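Local coordinates for protein aminotransferase (Helicobacter pylori, PDB 2FNU) that catalyses the pyridoxal-phosphate-dependent transamination of a UDP-linked 4-keto sugar in the second step of pseudaminic acid biosynthesis, which supplies the sugar that modifies flagellin, at residues B[265-268]-B[269-272]; B[336-339]-B[340-344]; B[352-355]-B[356-359]. One frame throughout, in Å; residues are numbered along the deposited sequence.

In the fold
The three contacts follow one another along the C-terminal part of the chain, each within one continuous run of residues, and none nests in or crosses another. Contact 1 closes the turn between helix 246-264 and strand 270-272. Contact 2 covers most of helix 335-343 and runs into strand 344-347; this strand and 270-272 are the two outer strands of a three-stranded antiparallel sheet, with 286-290 between them. Contact 3 caps the start of helix 355-370, whose later residues L366 and E370 meet the side chains of contact 1. The centres of contacts 1 and 2 are about 17 Å apart, whereas those of contacts 2 and 3 are about 28 Å apart.

Contact 1 of 3, residues B[265-268]-B[269-272]; sequences KDNP and YFTP
The side-chain amide of N267 uses both its ends on nearby backbone; its CG lies between the backbone N and the carbonyl carbon (chi1 86°), which brings the amide back over Y269 and F270. Its OD1 accepts two amides: Y269 N at 2.8 Å, with the donor tilted from the carbonyl plane, and F270 N at 3.0 Å, lying in that plane on a lone pair. The first of these bonds closes an Asx turn. At the other end N267 ND2 donates to F270 O over 3.0 Å, more bent at 137°, and also to F264 O of the preceding helix. Water 1 bridges N267 O and F270 O.

The same amide lies over one face of the F270 ring, its plane turned 44° from that of the ring, with N267 ND2 3.5 Å from F270 CE1. P268 CG sits 3.6 Å from the Y269 ring centroid, nearly on the ring normal, in a CH-pi contact.

The turn joins helix 246-264 to strand 270-272, which pairs with strand 286-290 through T271 and L289. F270 packs edge-to-face on F264 and reaches V365 and F369, while Y269 touches L366 and E370 of helix 355-370.

Contact 2 of 3, residues B[336-339]-B[340-344]; sequences SAED and FYHAE
H342 lays its imidazole ring over the carbonyl oxygen of E338, one turn earlier in the alpha-helix 335-343. E338 O lies 3.0 Å above the ring plane of H342, offset toward the rim, while the backbone amide of H342 donates to that same oxygen. The ring is placed there by its first torsion, which sets CG anti to the carbonyl carbon (chi1 -64°) and folds the side chain back along the helix. Three more i to i+4 bonds complete the ladder: Y341 N to A337 O is close to straight at 170°, A343 N reaches D339 O, and the longer bond from F340 N meets S336 O from above the carbonyl plane.

The next shell is water. The E338 carboxylate and the imidazole stand at 76° to each other, with E338 OE1 4.1 Å from H342 NE2, and water 2 bridges these two atoms. A second water ties the other ring nitrogen to D339, and the two bridges should limit rotation of the imidazole.

Both acids are positioned from outside: E338 OE2 accepts from Y320 OH and Q321 NE2, and D339 OD2 forms a salt bridge with K335. On the buried side of the helix, F340 packs edge-to-face against Y130 and touches I103 and L289, and A343 rests on L289 and F295. Y341 leads toward V314, a substrate-binding residue, with about 4 Å between the side chains. Where the helix passes into strand 344-347, E344 OE1 accepts from the amide of H315, another substrate-binding residue. The water on the D339 side, water 3, lies in the plane of the H342 ring, 2.6 Å from both D339 OD1 and H342 ND1.

Contact 3 of 3, residues B[352-355]-B[356-359]; sequences NLNL and ESVQ
N354 OD1 takes two hydrogen bonds from S357, one from its backbone amide and one from its hydroxyl. S357 N lies 2.9 Å from N354 OD1, almost in line with the C=O bond, whereas S357 OG, also 2.9 Å from N354 OD1, donates from 41° above the carbonyl plane. The oxygen can reach both because N354 turns CG between its backbone N and carbonyl carbon (chi1 68°), which swings the amide over the first turn. Beneath this polar pair lies the tightly packed part. L353 and V358 meet roughly perpendicular to each other, L353 CG 3.8 Å from V358 CG2, and L353 CD1 touches S357 CB; F4 meets L353 and S357, while A256 and Y260 of helix 246-264 meet V358. On another flank, near T259 of the same helix, L355 packs against the side chain of Q359, with L355 CD1 3.4 Å from Q359 NE2.

The outer side is looser and wetter. Water 4 joins N354 N to S357 OG, and water 5 bonds E356 OE1 and, weakly, N354 ND2.

With V358 N donating to N354 O and Q359 N to L355 O, the helix 355-370 starts in regular alpha geometry, and N354 is a typical asparagine N-cap, bonded to the third residue of the helix.

Contact 1 of 3, residues B[265-268]-B[269-272]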
ATOM      1  N   LYS B 265      11.182   3.577 -40.403  1.00 15.82           N
ATOM      2  CA  LYS B 265      11.914   4.717 -40.979  1.00 14.97           C
ATOM      3  C   LYS B 265      11.210   5.203 -42.252  1.00 17.50           C
ATOM      4  O   LYS B 265      10.891   4.398 -43.130  1.00 17.78           O
ATOM      5  CB  LYS B 265      13.368   4.329 -41.266  1.00 16.54           C
ATOM      6  CG  LYS B 265      14.177   5.387 -42.004  1.00 26.92           C
ATOM      7  CD  LYS B 265      14.910   6.303 -41.060  1.00 43.84           C
ATOM      8  CE  LYS B 265      15.924   7.144 -41.819  1.00 50.55           C
ATOM      9  NZ  LYS B 265      16.838   7.856 -40.888  1.00 61.64           N
ATOM     10  N   ASP B 266      10.944   6.513 -42.302  1.00 18.43           N
ATOM     11  CA  ASP B 266      10.294   7.192 -43.450  1.00 21.71           C
ATOM     12  C   ASP B 266       8.887   6.704 -43.778  1.00 20.98           C
ATOM     13  O   ASP B 266       8.381   6.934 -44.889  1.00 21.80           O
ATOM     14  CB  ASP B 266      11.168   7.152 -44.717  1.00 23.14           C
ATOM     15  CG  ASP B 266      12.504   7.826 -44.529  1.00 26.25           C
ATOM     16  OD1 ASP B 266      13.484   7.341 -45.123  1.00 37.42           O
ATOM     17  OD2 ASP B 266      12.582   8.826 -43.782  1.00 32.10           O
ATOM     18  N   ASN B 267       8.230   6.038 -42.831  1.00 16.80           N
ATOM     19  CA  ASN B 267       6.851   5.630 -43.076  1.00 18.38           C
ATOM     20  C   ASN B 267       5.962   6.884 -43.191  1.00 20.04           C
ATOM     21  O   ASN B 267       6.244   7.920 -42.573  1.00 17.58           O
ATOM     22  CB  ASN B 267       6.356   4.670 -41.987  1.00 18.17           C
ATOM     23  CG  ASN B 267       5.803   5.396 -40.791  1.00 16.73           C
ATOM     24  OD1 ASN B 267       4.640   5.788 -40.785  1.00 18.12           O
ATOM     25  ND2 ASN B 267       6.632   5.605 -39.781  1.00 16.50           N
ATOM     26  N   PRO B 268       4.905   6.805 -44.012  1.00 21.30           N
ATOM     27  CA  PRO B 268       4.013   7.938 -44.267  1.00 22.52           C
ATOM     28  C   PRO B 268       2.911   8.210 -43.216  1.00 24.81           C
ATOM     29  O   PRO B 268       2.179   9.203 -43.345  1.00 25.11           O
ATOM     30  CB  PRO B 268       3.370   7.555 -45.603  1.00 23.79           C
ATOM     31  CG  PRO B 268       3.303   6.079 -45.563  1.00 25.59           C
ATOM     32  CD  PRO B 268       4.533   5.618 -44.803  1.00 21.63           C
ATOM     33  N   TYR B 269       2.817   7.381 -42.174  1.00 18.87           N
ATOM     34  CA  TYR B 269       1.628   7.384 -41.299  1.00 19.07           C
ATOM     35  C   TYR B 269       1.830   8.005 -39.919  1.00 18.30           C
ATOM     36  O   TYR B 269       0.894   8.595 -39.364  1.00 17.38           O
ATOM     37  CB  TYR B 269       1.129   5.965 -41.078  1.00 16.82           C
ATOM     38  CG  TYR B 269       0.996   5.141 -42.342  1.00 18.64           C
ATOM     39  CD1 TYR B 269       0.052   5.463 -43.321  1.00 19.51           C
ATOM     40  CD2 TYR B 269       1.817   4.046 -42.550  1.00 19.61           C
ATOM     41  CE1 TYR B 269      -0.069   4.693 -44.482  1.00 22.38           C
ATOM     42  CE2 TYR B 269       1.706   3.272 -43.695  1.00 18.85           C
ATOM     43  CZ  TYR B 269       0.759   3.599 -44.652  1.00 21.04           C
ATOM     44  OH  TYR B 269       0.651   2.822 -45.786  1.00 23.21           O
ATOM     45  N   PHE B 270       3.024   7.845 -39.352  1.00 15.98           N
ATOM     46  CA  PHE B 270       3.258   8.289 -37.973  1.00 16.14           C
ATOM     47  C   PHE B 270       4.731   8.523 -37.731  1.00 16.83           C
ATOM     48  O   PHE B 270       5.569   8.053 -38.511  1.00 16.59           O
ATOM     49  CB  PHE B 270       2.728   7.258 -36.957  1.00 14.96           C
ATOM     50  CG  PHE B 270       3.228   5.857 -37.193  1.00 15.76           C
ATOM     51  CD1 PHE B 270       4.520   5.479 -36.809  1.00 15.44           C
ATOM     52  CD2 PHE B 270       2.410   4.920 -37.816  1.00 14.93           C
ATOM     53  CE1 PHE B 270       4.983   4.188 -37.051  1.00 13.46           C
ATOM     54  CE2 PHE B 270       2.867   3.620 -38.080  1.00 16.07           C
ATOM     55  CZ  PHE B 270       4.153   3.253 -37.684  1.00 14.13           C
ATOM     56  N   THR B 271       5.035   9.221 -36.639  1.00 14.64           N
ATOM     57  CA  THR B 271       6.412   9.538 -36.253  1.00 14.47           C
ATOM     58  C   THR B 271       6.752   8.829 -34.932  1.00 14.89           C
ATOM     59  O   THR B 271       6.187   9.170 -33.907  1.00 16.44           O
ATOM     60  CB  THR B 271       6.576  11.068 -36.064  1.00 19.56           C
ATOM     61  OG1 THR B 271       6.191  11.743 -37.279  1.00 20.91           O
ATOM     62  CG2 THR B 271       8.015  11.448 -35.698  1.00 23.00           C
ATOM     63  N   PRO B 272       7.709   7.875 -34.957  1.00 14.08           N
ATOM     64  CA  PRO B 272       8.154   7.311 -33.689  1.00 13.42           C
ATOM     65  C   PRO B 272       8.978   8.348 -32.926  1.00 14.06           C
ATOM     66  O   PRO B 272       9.733   9.138 -33.526  1.00 16.10           O
ATOM     67  CB  PRO B 272       9.059   6.144 -34.104  1.00 15.17           C
ATOM     68  CG  PRO B 272       8.840   5.968 -35.575  1.00 23.12           C
ATOM     69  CD  PRO B 272       8.422   7.281 -36.103  1.00 16.97           C
TER
HETATM   70  O   HOH W   1       7.871   8.662 -40.295  1.00 31.62           O

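Contact 2 of 3, residues B[336-339]-B[340-344]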
ATOM      1  N   SER B 336      -1.388  21.595 -26.988  1.00 14.75           N
ATOM      2  CA  SER B 336      -0.260  20.659 -27.017  1.00 13.34           C
ATOM      3  C   SER B 336      -0.625  19.309 -26.422  1.00 13.47           C
ATOM      4  O   SER B 336      -0.201  18.269 -26.935  1.00 16.75           O
ATOM      5  CB  SER B 336       0.961  21.258 -26.318  1.00 13.79           C
ATOM      6  OG  SER B 336       0.684  21.581 -24.960  1.00 13.74           O
ATOM      7  N   ALA B 337      -1.416  19.324 -25.354  1.00 13.79           N
ATOM      8  CA  ALA B 337      -1.814  18.071 -24.682  1.00 13.02           C
ATOM      9  C   ALA B 337      -2.870  17.319 -25.494  1.00 13.72           C
ATOM     10  O   ALA B 337      -2.811  16.093 -25.654  1.00 14.62           O
ATOM     11  CB  ALA B 337      -2.336  18.358 -23.277  1.00 14.26           C
ATOM     12  N   GLU B 338      -3.864  18.064 -25.991  1.00 13.07           N
ATOM     13  CA  GLU B 338      -4.932  17.468 -26.806  1.00 15.22           C
ATOM     14  C   GLU B 338      -4.376  16.816 -28.072  1.00 13.92           C
ATOM     15  O   GLU B 338      -4.730  15.669 -28.396  1.00 15.46           O
ATOM     16  CB  GLU B 338      -5.981  18.524 -27.196  1.00 15.43           C
ATOM     17  CG  GLU B 338      -6.674  19.197 -26.006  1.00 15.17           C
ATOM     18  CD  GLU B 338      -7.585  18.257 -25.224  1.00 22.67           C
ATOM     19  OE1 GLU B 338      -8.368  17.515 -25.855  1.00 25.31           O
ATOM     20  OE2 GLU B 338      -7.531  18.269 -23.974  1.00 18.98           O
ATOM     21  N   ASP B 339      -3.511  17.543 -28.780  1.00 14.32           N
ATOM     22  CA  ASP B 339      -2.910  17.010 -30.014  1.00 14.83           C
ATOM     23  C   ASP B 339      -2.065  15.778 -29.709  1.00 14.06           C
ATOM     24  O   ASP B 339      -2.141  14.790 -30.442  1.00 16.17           O
ATOM     25  CB  ASP B 339      -2.037  18.048 -30.741  1.00 16.28           C
ATOM     26  CG  ASP B 339      -2.844  19.189 -31.375  1.00 19.87           C
ATOM     27  OD1 ASP B 339      -4.086  19.105 -31.478  1.00 20.54           O
ATOM     28  OD2 ASP B 339      -2.202  20.186 -31.744  1.00 22.32           O
ATOM     29  N   PHE B 340      -1.273  15.829 -28.627  1.00 13.28           N
ATOM     30  CA  PHE B 340      -0.444  14.677 -28.279  1.00 14.48           C
ATOM     31  C   PHE B 340      -1.306  13.445 -27.972  1.00 14.87           C
ATOM     32  O   PHE B 340      -1.058  12.344 -28.470  1.00 14.31           O
ATOM     33  CB  PHE B 340       0.455  15.000 -27.079  1.00 13.77           C
ATOM     34  CG  PHE B 340       1.433  13.904 -26.768  1.00 11.96           C
ATOM     35  CD1 PHE B 340       2.674  13.870 -27.386  1.00 12.82           C
ATOM     36  CD2 PHE B 340       1.099  12.889 -25.864  1.00 13.51           C
ATOM     37  CE1 PHE B 340       3.570  12.821 -27.101  1.00 12.08           C
ATOM     38  CE2 PHE B 340       1.984  11.854 -25.574  1.00 15.13           C
ATOM     39  CZ  PHE B 340       3.219  11.824 -26.198  1.00 13.76           C
ATOM     40  N   TYR B 341      -2.315  13.631 -27.128  1.00 14.56           N
ATOM     41  CA  TYR B 341      -3.228  12.528 -26.795  1.00 14.21           C
ATOM     42  C   TYR B 341      -3.895  11.945 -28.041  1.00 15.10           C
ATOM     43  O   TYR B 341      -3.988  10.730 -28.193  1.00 15.37           O
ATOM     44  CB  TYR B 341      -4.278  13.051 -25.826  1.00 15.68           C
ATOM     45  CG  TYR B 341      -5.431  12.133 -25.504  1.00 14.34           C
ATOM     46  CD1 TYR B 341      -5.222  10.842 -25.027  1.00 17.16           C
ATOM     47  CD2 TYR B 341      -6.744  12.594 -25.612  1.00 17.09           C
ATOM     48  CE1 TYR B 341      -6.311  10.006 -24.695  1.00 17.50           C
ATOM     49  CE2 TYR B 341      -7.836  11.776 -25.276  1.00 16.01           C
ATOM     50  CZ  TYR B 341      -7.609  10.494 -24.828  1.00 17.16           C
ATOM     51  OH  TYR B 341      -8.681   9.706 -24.475  1.00 21.53           O
ATOM     52  N   HIS B 342      -4.356  12.809 -28.939  1.00 15.44           N
ATOM     53  CA  HIS B 342      -5.023  12.316 -30.137  1.00 15.25           C
ATOM     54  C   HIS B 342      -4.054  11.526 -30.998  1.00 14.33           C
ATOM     55  O   HIS B 342      -4.426  10.515 -31.582  1.00 17.20           O
ATOM     56  CB  HIS B 342      -5.656  13.464 -30.919  1.00 16.29           C
ATOM     57  CG  HIS B 342      -6.751  14.144 -30.166  1.00 18.81           C
ATOM     58  ND1 HIS B 342      -7.098  15.460 -30.381  1.00 22.29           N
ATOM     59  CD2 HIS B 342      -7.576  13.691 -29.193  1.00 21.66           C
ATOM     60  CE1 HIS B 342      -8.090  15.789 -29.574  1.00 19.97           C
ATOM     61  NE2 HIS B 342      -8.398  14.737 -28.842  1.00 18.43           N
ATOM     62  N   ALA B 343      -2.799  11.959 -31.023  1.00 13.35           N
ATOM     63  CA  ALA B 343      -1.800  11.351 -31.914  1.00 14.00           C
ATOM     64  C   ALA B 343      -1.181  10.059 -31.374  1.00 14.59           C
ATOM     65  O   ALA B 343      -0.753   9.190 -32.144  1.00 14.81           O
ATOM     66  CB  ALA B 343      -0.693  12.353 -32.229  1.00 15.22           C
ATOM     67  N   GLU B 344      -1.115   9.915 -30.051  1.00 13.42           N
ATOM     68  CA  GLU B 344      -0.211   8.901 -29.490  1.00 12.40           C
ATOM     69  C   GLU B 344      -0.777   7.483 -29.399  1.00 15.04           C
ATOM     70  O   GLU B 344      -1.930   7.271 -29.004  1.00 15.22           O
ATOM     71  CB  GLU B 344       0.254   9.340 -28.091  1.00 12.43           C
ATOM     72  CG  GLU B 344       1.517   8.611 -27.578  1.00 12.47           C
ATOM     73  CD  GLU B 344       1.248   7.263 -26.895  1.00 15.42           C
ATOM     74  OE1 GLU B 344       0.097   6.994 -26.459  1.00 15.14           O
ATOM     75  OE2 GLU B 344       2.230   6.471 -26.791  1.00 15.86           O
TER
HETATM   76  O   HOH W   2      -9.597  15.018 -26.372  1.00 39.71           O
HETATM   77  O   HOH W   3      -6.094  17.483 -31.755  1.00 32.61           O

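Contact 3 of 3, residues B[352-355]-B[356-359]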
ATOM      1  N   ASN B 352      11.085  -9.018 -22.978  1.00 14.97           N
ATOM      2  CA  ASN B 352      10.877 -10.378 -23.501  1.00 15.92           C
ATOM      3  C   ASN B 352      10.300 -10.422 -24.906  1.00 16.86           C
ATOM      4  O   ASN B 352       9.969 -11.502 -25.406  1.00 19.70           O
ATOM      5  CB  ASN B 352      10.010 -11.205 -22.559  1.00 17.11           C
ATOM      6  CG  ASN B 352      10.812 -11.816 -21.401  1.00 17.98           C
ATOM      7  OD1 ASN B 352      12.042 -11.938 -21.465  1.00 22.70           O
ATOM      8  ND2 ASN B 352      10.109 -12.228 -20.355  1.00 20.91           N
ATOM      9  N   LEU B 353      10.193  -9.265 -25.547  1.00 16.43           N
ATOM     10  CA  LEU B 353       9.677  -9.190 -26.903  1.00 16.91           C
ATOM     11  C   LEU B 353      10.826  -9.421 -27.877  1.00 18.83           C
ATOM     12  O   LEU B 353      11.667  -8.536 -28.074  1.00 19.38           O
ATOM     13  CB  LEU B 353       9.049  -7.811 -27.117  1.00 18.20           C
ATOM     14  CG  LEU B 353       8.087  -7.619 -28.285  1.00 21.69           C
ATOM     15  CD1 LEU B 353       6.862  -8.520 -28.135  1.00 19.66           C
ATOM     16  CD2 LEU B 353       7.698  -6.140 -28.357  1.00 19.18           C
ATOM     17  N   ASN B 354      10.866 -10.616 -28.465  1.00 17.00           N
ATOM     18  CA  ASN B 354      12.019 -10.992 -29.294  1.00 17.87           C
ATOM     19  C   ASN B 354      12.001 -10.339 -30.677  1.00 17.41           C
ATOM     20  O   ASN B 354      11.014  -9.720 -31.087  1.00 17.46           O
ATOM     21  CB  ASN B 354      12.209 -12.517 -29.366  1.00 18.93           C
ATOM     22  CG  ASN B 354      11.103 -13.227 -30.128  1.00 22.03           C
ATOM     23  OD1 ASN B 354      10.360 -12.617 -30.890  1.00 20.72           O
ATOM     24  ND2 ASN B 354      11.007 -14.540 -29.942  1.00 28.05           N
ATOM     25  N   LEU B 355      13.105 -10.482 -31.390  1.00 16.31           N
ATOM     26  CA  LEU B 355      13.271  -9.796 -32.660  1.00 15.50           C
ATOM     27  C   LEU B 355      12.177 -10.136 -33.669  1.00 15.61           C
ATOM     28  O   LEU B 355      11.626  -9.254 -34.328  1.00 16.19           O
ATOM     29  CB  LEU B 355      14.668 -10.097 -33.222  1.00 15.81           C
ATOM     30  CG  LEU B 355      15.010  -9.602 -34.623  1.00 17.41           C
ATOM     31  CD1 LEU B 355      14.922  -8.103 -34.678  1.00 15.74           C
ATOM     32  CD2 LEU B 355      16.401 -10.060 -35.001  1.00 16.78           C
ATOM     33  N   GLU B 356      11.866 -11.420 -33.786  1.00 15.63           N
ATOM     34  CA  GLU B 356      10.859 -11.875 -34.736  1.00 13.70           C
ATOM     35  C   GLU B 356       9.498 -11.265 -34.386  1.00 13.81           C
ATOM     36  O   GLU B 356       8.745 -10.841 -35.262  1.00 15.16           O
ATOM     37  CB  GLU B 356      10.781 -13.405 -34.710  1.00 16.43           C
ATOM     38  CG  GLU B 356       9.705 -13.997 -35.608  1.00 19.59           C
ATOM     39  CD  GLU B 356       9.770 -15.504 -35.654  1.00 24.00           C
ATOM     40  OE1 GLU B 356       9.504 -16.133 -34.606  1.00 22.82           O
ATOM     41  OE2 GLU B 356      10.085 -16.048 -36.743  1.00 20.44           O
ATOM     42  N   SER B 357       9.194 -11.202 -33.097  1.00 16.01           N
ATOM     43  CA  SER B 357       7.938 -10.609 -32.664  1.00 15.30           C
ATOM     44  C   SER B 357       7.862  -9.138 -33.027  1.00 14.42           C
ATOM     45  O   SER B 357       6.840  -8.666 -33.535  1.00 14.23           O
ATOM     46  CB  SER B 357       7.776 -10.772 -31.158  1.00 16.93           C
ATOM     47  OG  SER B 357       7.539 -12.143 -30.857  1.00 18.34           O
ATOM     48  N   VAL B 358       8.939  -8.403 -32.776  1.00 15.03           N
ATOM     49  CA  VAL B 358       8.937  -6.981 -33.123  1.00 12.87           C
ATOM     50  C   VAL B 358       8.776  -6.778 -34.636  1.00 13.25           C
ATOM     51  O   VAL B 358       8.034  -5.899 -35.083  1.00 13.16           O
ATOM     52  CB  VAL B 358      10.195  -6.245 -32.611  1.00 12.98           C
ATOM     53  CG1 VAL B 358      10.150  -4.739 -32.971  1.00 14.66           C
ATOM     54  CG2 VAL B 358      10.298  -6.388 -31.109  1.00 16.82           C
ATOM     55  N   GLN B 359       9.483  -7.589 -35.423  1.00 14.94           N
ATOM     56  CA  GLN B 359       9.348  -7.485 -36.880  1.00 14.25           C
ATOM     57  C   GLN B 359       7.914  -7.759 -37.300  1.00 13.56           C
ATOM     58  O   GLN B 359       7.383  -7.068 -38.162  1.00 14.56           O
ATOM     59  CB  GLN B 359      10.291  -8.468 -37.571  1.00 13.04           C
ATOM     60  CG  GLN B 359      11.752  -8.088 -37.349  1.00 13.26           C
ATOM     61  CD  GLN B 359      12.729  -9.239 -37.583  1.00 14.16           C
ATOM     62  OE1 GLN B 359      12.365 -10.421 -37.486  1.00 14.49           O
ATOM     63  NE2 GLN B 359      13.984  -8.897 -37.881  1.00 14.86           N
TER
HETATM   64  O   HOH W   4       8.462 -12.364 -28.046  1.00 24.53           O
HETATM   65  O   HOH W   5       8.627 -15.410 -32.072  1.00 44.01           O